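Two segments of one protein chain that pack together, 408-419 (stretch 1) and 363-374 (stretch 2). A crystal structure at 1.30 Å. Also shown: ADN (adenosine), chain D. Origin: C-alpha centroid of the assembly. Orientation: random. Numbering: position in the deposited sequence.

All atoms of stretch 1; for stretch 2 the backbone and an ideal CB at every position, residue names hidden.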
ATOM      1  N   ASN A 408      -2.533 -25.203  29.583  1.00  9.95           N
ATOM      2  CA  ASN A 408      -2.346 -25.624  30.972  1.00 10.42           C
ATOM      3  C   ASN A 408      -3.192 -26.857  31.308  1.00  9.20           C
ATOM      4  O   ASN A 408      -4.351 -26.952  30.902  1.00 10.20           O
ATOM      5  CB  ASN A 408      -2.676 -24.476  31.936  1.00 10.54           C
ATOM      6  CG  ASN A 408      -4.134 -24.057  31.871  1.00 10.53           C
ATOM      7  OD1 ASN A 408      -4.647 -23.699  30.811  1.00 10.67           O
ATOM      8  ND2 ASN A 408      -4.813 -24.118  33.011  1.00 12.57           N
ATOM      9  N   ALA A 409      -2.612 -27.794  32.060  1.00 10.42           N
ATOM     10  CA  ALA A 409      -3.265 -29.064  32.389  1.00 10.95           C
ATOM     11  C   ALA A 409      -4.591 -28.905  33.140  1.00 10.65           C
ATOM     12  O   ALA A 409      -5.470 -29.756  33.037  1.00 12.14           O
ATOM     13  CB  ALA A 409      -2.311 -29.965  33.181  1.00 12.50           C
ATOM     14  N   GLY A 410      -4.729 -27.824  33.895  1.00 10.76           N
ATOM     15  CA  GLY A 410      -5.950 -27.575  34.642  1.00 12.19           C
ATOM     16  C   GLY A 410      -7.129 -27.225  33.753  1.00 14.60           C
ATOM     17  O   GLY A 410      -8.270 -27.161  34.217  1.00 14.99           O
ATOM     18  N   GLY A 411      -6.858 -26.992  32.473  1.00 13.25           N
ATOM     19  CA  GLY A 411      -7.900 -26.639  31.528  1.00 12.79           C
ATOM     20  C   GLY A 411      -8.601 -27.859  30.965  1.00 14.08           C
ATOM     21  O   GLY A 411      -9.506 -27.740  30.138  1.00 16.01           O
ATOM     22  N   VAL A 412      -8.170 -29.041  31.405  1.00 13.03           N
ATOM     23  CA  VAL A 412      -8.772 -30.301  30.979  1.00 18.63           C
ATOM     24  C   VAL A 412      -9.168 -31.115  32.220  1.00 17.34           C
ATOM     25  O   VAL A 412      -8.315 -31.493  33.027  1.00 19.71           O
ATOM     26  CB  VAL A 412      -7.825 -31.095  30.041  1.00 21.44           C
ATOM     27  CG1 VAL A 412      -7.160 -30.148  29.047  1.00 20.32           C
ATOM     28  CG2 VAL A 412      -6.769 -31.845  30.833  1.00 20.07           C
ATOM     29  N   ARG A 413     -10.464 -31.370  32.374  1.00 18.35           N
ATOM     30  CA  ARG A 413     -11.008 -31.857  33.642  1.00 20.32           C
ATOM     31  C   ARG A 413     -11.129 -33.373  33.774  1.00 19.34           C
ATOM     32  O   ARG A 413     -11.456 -33.874  34.850  1.00 19.24           O
ATOM     33  CB  ARG A 413     -12.381 -31.232  33.902  1.00 22.17           C
ATOM     34  CG  ARG A 413     -12.348 -29.797  34.378  1.00 25.17           C
ATOM     35  CD  ARG A 413     -13.762 -29.308  34.651  1.00 29.63           C
ATOM     36  NE  ARG A 413     -13.791 -28.166  35.558  1.00 33.64           N
ATOM     37  CZ  ARG A 413     -14.889 -27.470  35.841  1.00 35.93           C
ATOM     38  NH1 ARG A 413     -16.045 -27.799  35.280  1.00 39.02           N
ATOM     39  NH2 ARG A 413     -14.831 -26.445  36.679  1.00 36.18           N
ATOM     40  N   ALA A 414     -10.880 -34.102  32.695  1.00 18.67           N
ATOM     41  CA  ALA A 414     -11.016 -35.555  32.735  1.00 18.76           C
ATOM     42  C   ALA A 414     -10.261 -36.214  31.596  1.00 16.01           C
ATOM     43  O   ALA A 414      -9.848 -35.547  30.643  1.00 16.85           O
ATOM     44  CB  ALA A 414     -12.488 -35.956  32.699  1.00 20.54           C
ATOM     45  N   ASP A 415     -10.079 -37.529  31.696  1.00 17.01           N
ATOM     46  CA  ASP A 415      -9.505 -38.295  30.603  1.00 15.17           C
ATOM     47  C   ASP A 415     -10.413 -38.139  29.394  1.00 15.82           C
ATOM     48  O   ASP A 415     -11.626 -37.974  29.539  1.00 15.55           O
ATOM     49  CB  ASP A 415      -9.424 -39.792  30.944  1.00 16.48           C
ATOM     50  CG  ASP A 415      -8.531 -40.097  32.142  1.00 17.54           C
ATOM     51  OD1 ASP A 415      -7.906 -39.183  32.709  1.00 16.65           O
ATOM     52  OD2 ASP A 415      -8.446 -41.287  32.513  1.00 22.86           O
ATOM     53  N   ILE A 416      -9.832 -38.205  28.204  1.00 13.72           N
ATOM     54  CA  ILE A 416     -10.619 -38.272  26.986  1.00 15.35           C
ATOM     55  C   ILE A 416     -10.614 -39.722  26.520  1.00 15.71           C
ATOM     56  O   ILE A 416      -9.568 -40.258  26.152  1.00 16.26           O
ATOM     57  CB  ILE A 416     -10.064 -37.341  25.895  1.00 15.15           C
ATOM     58  CG1 ILE A 416     -10.106 -35.891  26.381  1.00 16.10           C
ATOM     59  CG2 ILE A 416     -10.854 -37.494  24.608  1.00 15.68           C
ATOM     60  CD1 ILE A 416      -9.527 -34.883  25.401  1.00 17.86           C
ATOM     61  N   LEU A 417     -11.785 -40.351  26.557  1.00 16.29           N
ATOM     62  CA  LEU A 417     -11.911 -41.786  26.316  1.00 15.95           C
ATOM     63  C   LEU A 417     -12.247 -42.088  24.863  1.00 17.82           C
ATOM     64  O   LEU A 417     -12.842 -41.259  24.175  1.00 18.51           O
ATOM     65  CB  LEU A 417     -12.992 -42.372  27.231  1.00 17.82           C
ATOM     66  CG  LEU A 417     -12.846 -42.110  28.731  1.00 19.58           C
ATOM     67  CD1 LEU A 417     -13.971 -42.790  29.505  1.00 20.16           C
ATOM     68  CD2 LEU A 417     -11.491 -42.568  29.240  1.00 18.32           C
ATOM     69  N   PRO A 418     -11.874 -43.288  24.388  1.00 16.86           N
ATOM     70  CA  PRO A 418     -12.224 -43.693  23.023  1.00 15.33           C
ATOM     71  C   PRO A 418     -13.735 -43.745  22.826  1.00 14.42           C
ATOM     72  O   PRO A 418     -14.477 -43.928  23.793  1.00 16.84           O
ATOM     73  CB  PRO A 418     -11.623 -45.102  22.907  1.00 17.33           C
ATOM     74  CG  PRO A 418     -11.490 -45.574  24.318  1.00 18.87           C
ATOM     75  CD  PRO A 418     -11.157 -44.350  25.113  1.00 19.35           C
ATOM     76  N   GLY A 419     -14.180 -43.587  21.584  1.00 15.79           N
ATOM     77  CA  GLY A 419     -15.591 -43.669  21.266  1.00 16.61           C
ATOM     78  C   GLY A 419     -16.078 -42.469  20.482  1.00 14.59           C
ATOM     79  O   GLY A 419     -15.282 -41.681  19.967  1.00 15.64           O
ATOM     80  N   UNK A 363      -8.399 -46.345  19.998  1.00 20.79           N
ATOM     81  CA  UNK A 363      -7.197 -46.498  20.789  1.00 19.28           C
ATOM     82  C   UNK A 363      -7.443 -46.351  22.274  1.00 19.75           C
ATOM     83  O   UNK A 363      -8.568 -46.510  22.751  1.00 21.64           O
ATOM     84  CB  UNK A 363      -6.148 -45.479  20.340  1.00 19.28           C
ATOM     85  N   UNK A 364      -6.380 -46.035  23.004  1.00 19.62           N
ATOM     86  CA  UNK A 364      -6.429 -45.967  24.456  1.00 22.23           C
ATOM     87  C   UNK A 364      -6.841 -44.589  24.953  1.00 19.09           C
ATOM     88  O   UNK A 364      -6.627 -43.583  24.275  1.00 21.35           O
ATOM     89  CB  UNK A 364      -5.068 -46.345  25.044  1.00 22.23           C
ATOM     90  N   UNK A 365      -7.423 -44.557  26.146  1.00 19.37           N
ATOM     91  CA  UNK A 365      -7.794 -43.306  26.789  1.00 20.05           C
ATOM     92  C   UNK A 365      -6.598 -42.362  26.852  1.00 18.90           C
ATOM     93  O   UNK A 365      -5.462 -42.791  27.063  1.00 20.23           O
ATOM     94  CB  UNK A 365      -8.342 -43.567  28.193  1.00 20.05           C
ATOM     95  N   UNK A 366      -6.858 -41.076  26.648  1.00 15.39           N
ATOM     96  CA  UNK A 366      -5.838 -40.046  26.813  1.00 15.53           C
ATOM     97  C   UNK A 366      -6.001 -39.424  28.199  1.00 14.10           C
ATOM     98  O   UNK A 366      -6.966 -38.704  28.449  1.00 15.14           O
ATOM     99  CB  UNK A 366      -5.940 -38.984  25.717  1.00 15.53           C
ATOM    100  N   UNK A 367      -5.075 -39.731  29.123  1.00 14.40           N
ATOM    101  CA  UNK A 367      -5.243 -39.299  30.515  1.00 15.75           C
ATOM    102  C   UNK A 367      -5.322 -37.781  30.640  1.00 13.13           C
ATOM    103  O   UNK A 367      -4.594 -37.057  29.953  1.00 13.94           O
ATOM    104  CB  UNK A 367      -4.090 -39.825  31.371  1.00 15.75           C
ATOM    105  N   UNK A 368      -6.212 -37.323  31.515  1.00 14.62           N
ATOM    106  CA  UNK A 368      -6.378 -35.913  31.806  1.00 13.38           C
ATOM    107  C   UNK A 368      -6.895 -35.733  33.220  1.00 14.68           C
ATOM    108  O   UNK A 368      -6.790 -36.645  34.048  1.00 16.35           O
ATOM    109  CB  UNK A 368      -7.325 -35.258  30.798  1.00 13.38           C
ATOM    110  N   UNK A 369      -7.454 -34.563  33.504  1.00 14.16           N
ATOM    111  CA  UNK A 369      -7.989 -34.290  34.821  1.00 15.94           C
ATOM    112  C   UNK A 369      -6.901 -34.080  35.852  1.00 14.95           C
ATOM    113  O   UNK A 369      -5.711 -34.101  35.538  1.00 14.17           O
ATOM    114  CB  UNK A 369      -8.906 -35.433  35.261  1.00 15.94           C
ATOM    115  N   UNK A 370      -7.311 -33.893  37.100  1.00 16.08           N
ATOM    116  CA  UNK A 370      -6.383 -33.528  38.163  1.00 16.71           C
ATOM    117  C   UNK A 370      -5.295 -34.572  38.423  1.00 17.94           C
ATOM    118  O   UNK A 370      -4.138 -34.226  38.668  1.00 15.97           O
ATOM    119  CB  UNK A 370      -7.166 -33.283  39.455  1.00 16.71           C
ATOM    120  N   UNK A 371      -5.664 -35.846  38.367  1.00 18.24           N
ATOM    121  CA  UNK A 371      -4.729 -36.917  38.692  1.00 17.86           C
ATOM    122  C   UNK A 371      -3.527 -36.953  37.750  1.00 18.60           C
ATOM    123  O   UNK A 371      -2.432 -37.366  38.140  1.00 18.33           O
ATOM    124  CB  UNK A 371      -5.452 -38.265  38.655  1.00 17.86           C
ATOM    125  N   UNK A 372      -3.732 -36.519  36.510  1.00 16.84           N
ATOM    126  CA  UNK A 372      -2.703 -36.661  35.482  1.00 15.82           C
ATOM    127  C   UNK A 372      -2.008 -35.361  35.092  1.00 14.65           C
ATOM    128  O   UNK A 372      -1.315 -35.314  34.079  1.00 15.01           O
ATOM    129  CB  UNK A 372      -3.326 -37.283  34.230  1.00 15.82           C
ATOM    130  N   UNK A 373      -2.173 -34.322  35.903  1.00 12.86           N
ATOM    131  CA  UNK A 373      -1.637 -33.005  35.561  1.00 14.29           C
ATOM    132  C   UNK A 373      -0.127 -33.000  35.365  1.00 14.59           C
ATOM    133  O   UNK A 373       0.379 -32.348  34.448  1.00 12.98           O
ATOM    134  CB  UNK A 373      -2.007 -31.999  36.653  1.00 14.29           C
ATOM    135  N   UNK A 374       0.587 -33.719  36.226  1.00 14.14           N
ATOM    136  CA  UNK A 374       2.047 -33.764  36.177  1.00 14.82           C
ATOM    137  C   UNK A 374       2.520 -35.191  35.911  1.00 15.55           C
ATOM    138  O   UNK A 374       2.107 -36.123  36.605  1.00 17.07           O
ATOM    139  CB  UNK A 374       2.648 -33.236  37.481  1.00 14.82           C
TER
HETATM  140  O5' ADN D1600      -9.355 -25.120  39.919  1.00 29.03           O
HETATM  141  C5' ADN D1600      -8.536 -24.020  39.517  1.00 21.36           C
HETATM  142  C4' ADN D1600      -7.660 -24.461  38.351  1.00 18.48           C
HETATM  143  O4' ADN D1600      -8.464 -24.702  37.193  1.00 17.36           O
HETATM  144  C3' ADN D1600      -6.642 -23.413  37.945  1.00 16.87           C
HETATM  145  O3' ADN D1600      -5.412 -23.580  38.657  1.00 20.38           O
HETATM  146  C2' ADN D1600      -6.462 -23.667  36.460  1.00 14.93           C
HETATM  147  O2' ADN D1600      -5.451 -24.654  36.227  1.00 16.73           O
HETATM  148  C1' ADN D1600      -7.796 -24.238  36.018  1.00 16.23           C
HETATM  149  N9  ADN D1600      -8.602 -23.170  35.386  1.00 13.80           N
HETATM  150  C8  ADN D1600      -9.489 -22.349  35.983  1.00 15.51           C
HETATM  151  N7  ADN D1600     -10.039 -21.494  35.078  1.00 15.58           N
HETATM  152  C5  ADN D1600      -9.489 -21.765  33.873  1.00 13.72           C
HETATM  153  C6  ADN D1600      -9.606 -21.261  32.486  1.00 14.88           C
HETATM  154  N6  ADN D1600     -10.438 -20.247  32.158  1.00 14.66           N
HETATM  155  N1  ADN D1600      -8.844 -21.846  31.541  1.00 12.85           N
HETATM  156  C2  ADN D1600      -8.003 -22.858  31.820  1.00 13.68           C
HETATM  157  N3  ADN D1600      -7.845 -23.366  33.050  1.00 13.23           N
HETATM  158  C4  ADN D1600      -8.552 -22.873  34.092  1.00 14.45           C

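Position 363 has a phi of 98°, which by itself favours glycine, and an added CB would meet nothing of stretch 1. It is G363, whose O lies 3.4 Å from P418 CB. At 364 the CA-to-CB bond points away into space free of stretch 1, so many side chains would fit; the residue is S364, and its O and I416 O each accept a hydrogen bond from water 1.

At 365 the CB points sideways, and the ideal atom already sits 3.5 Å from L417 CD2, with P418 CD nearby. A small apolar side chain suits such close quarters. A365 places its CB 3.5 Å from L417 CD2 and 4.3 Å from P418 CD.

Position 366 pairs with I416 in a single antiparallel bridge that uses only main-chain atoms, so it says little about the side chain: 366 N donates to I416 O (2.9 Å) and I416 N donates to 366 O (2.9 Å). The CB points sideways, and the apolar side chain of I416 offers a partner to a flexible or branched aliphatic residue. The deposited M366 brings its CE to 3.8 Å from I416 CG2.

At 367 the CB points away and phi is -60°, compatible with proline among many others. P367 has no N-H to give, and its CA lies 3.5 Å from D415 OD1.

At 368 a CB would point toward stretch 1 and stand 2.5 Å from A414 O, a clash, and 3.5 Å from V412 CG2. Glycine is the natural answer, and G368 N donates a nearly straight hydrogen bond to D415 OD1 (2.8 Å, 175°).

At 369 a phi of 73° favours glycine, and a CB would be tight against R413 O (3.0 Å) and A414 CA (3.3 Å). G369 packs its CA 3.4 Å from R413 C, while its N makes a weak hydrogen bond to V412 O (3.2 Å).

Positions 370 and 371 meet no part of stretch 1 and tolerate many residues; they are S370 and A371.

At 372 the CB points toward stretch 1, with D415 OD1 5.2 Å from the ideal atom, inviting a polar side chain, preferably a donor. N372 donates from ND2 to G368 O (2.9 Å).

At 373 the sideways CB lies 4.0 Å from A409 CB, beside G410, so a long side chain could run along this surface. R373 does so: its CG is 3.9 Å from A409 CB, and water 3 links its NE to V412 O. At 374 the CB points away, leaving the choice open; I374 makes no contact.

Stretch 2 363-374: GSAMPGGSANRI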
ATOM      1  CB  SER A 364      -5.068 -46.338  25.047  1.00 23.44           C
ATOM      2  OG  SER A 364      -4.791 -47.714  24.849  1.00 27.17           O
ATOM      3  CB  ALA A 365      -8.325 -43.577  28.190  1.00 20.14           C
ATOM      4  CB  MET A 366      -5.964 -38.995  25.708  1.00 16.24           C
ATOM      5  CG  MET A 366      -5.503 -39.504  24.349  1.00 14.50           C
ATOM      6  SD  MET A 366      -5.887 -38.403  22.967  1.00 13.92           S
ATOM      7  CE  MET A 366      -7.656 -38.637  22.805  1.00 17.98           C
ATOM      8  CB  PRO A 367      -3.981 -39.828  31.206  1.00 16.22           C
ATOM      9  CG  PRO A 367      -3.514 -40.953  30.343  1.00 19.21           C
ATOM     10  CD  PRO A 367      -3.877 -40.568  28.939  1.00 16.70           C
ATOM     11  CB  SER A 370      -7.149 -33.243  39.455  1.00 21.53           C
ATOM     12  OG  SER A 370      -6.272 -32.820  40.482  1.00 26.74           O
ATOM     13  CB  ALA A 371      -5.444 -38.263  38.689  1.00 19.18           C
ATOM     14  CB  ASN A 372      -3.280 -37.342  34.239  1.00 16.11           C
ATOM     15  CG  ASN A 372      -3.755 -38.754  34.519  1.00 17.61           C
ATOM     16  OD1 ASN A 372      -2.948 -39.670  34.687  1.00 18.34           O
ATOM     17  ND2 ASN A 372      -5.071 -38.942  34.560  1.00 17.63           N
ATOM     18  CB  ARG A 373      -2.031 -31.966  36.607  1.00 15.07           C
ATOM     19  CG  ARG A 373      -3.483 -31.540  36.521  1.00 14.85           C
ATOM     20  CD  ARG A 373      -3.861 -30.674  37.706  1.00 14.33           C
ATOM     21  NE  ARG A 373      -5.218 -30.152  37.592  1.00 14.96           N
ATOM     22  CZ  ARG A 373      -5.790 -29.382  38.511  1.00 18.68           C
ATOM     23  NH1 ARG A 373      -5.115 -29.045  39.601  1.00 17.65           N
ATOM     24  NH2 ARG A 373      -7.031 -28.945  38.340  1.00 18.60           N
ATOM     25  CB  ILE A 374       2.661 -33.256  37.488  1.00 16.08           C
ATOM     26  CG1 ILE A 374       2.172 -31.835  37.786  1.00 17.10           C
ATOM     27  CG2 ILE A 374       4.180 -33.298  37.416  1.00 17.41           C
ATOM     28  CD1 ILE A 374       2.604 -31.306  39.133  1.00 19.21           C
TER
HETATM   29  O   HOH W   1      -8.868 -41.790  23.751  1.00 20.97           O
HETATM   30  O   HOH W   2      -4.813 -32.722  33.174  1.00 13.45           O
HETATM   31  O   HOH W   3      -6.979 -30.972  35.404  1.00 16.78           O
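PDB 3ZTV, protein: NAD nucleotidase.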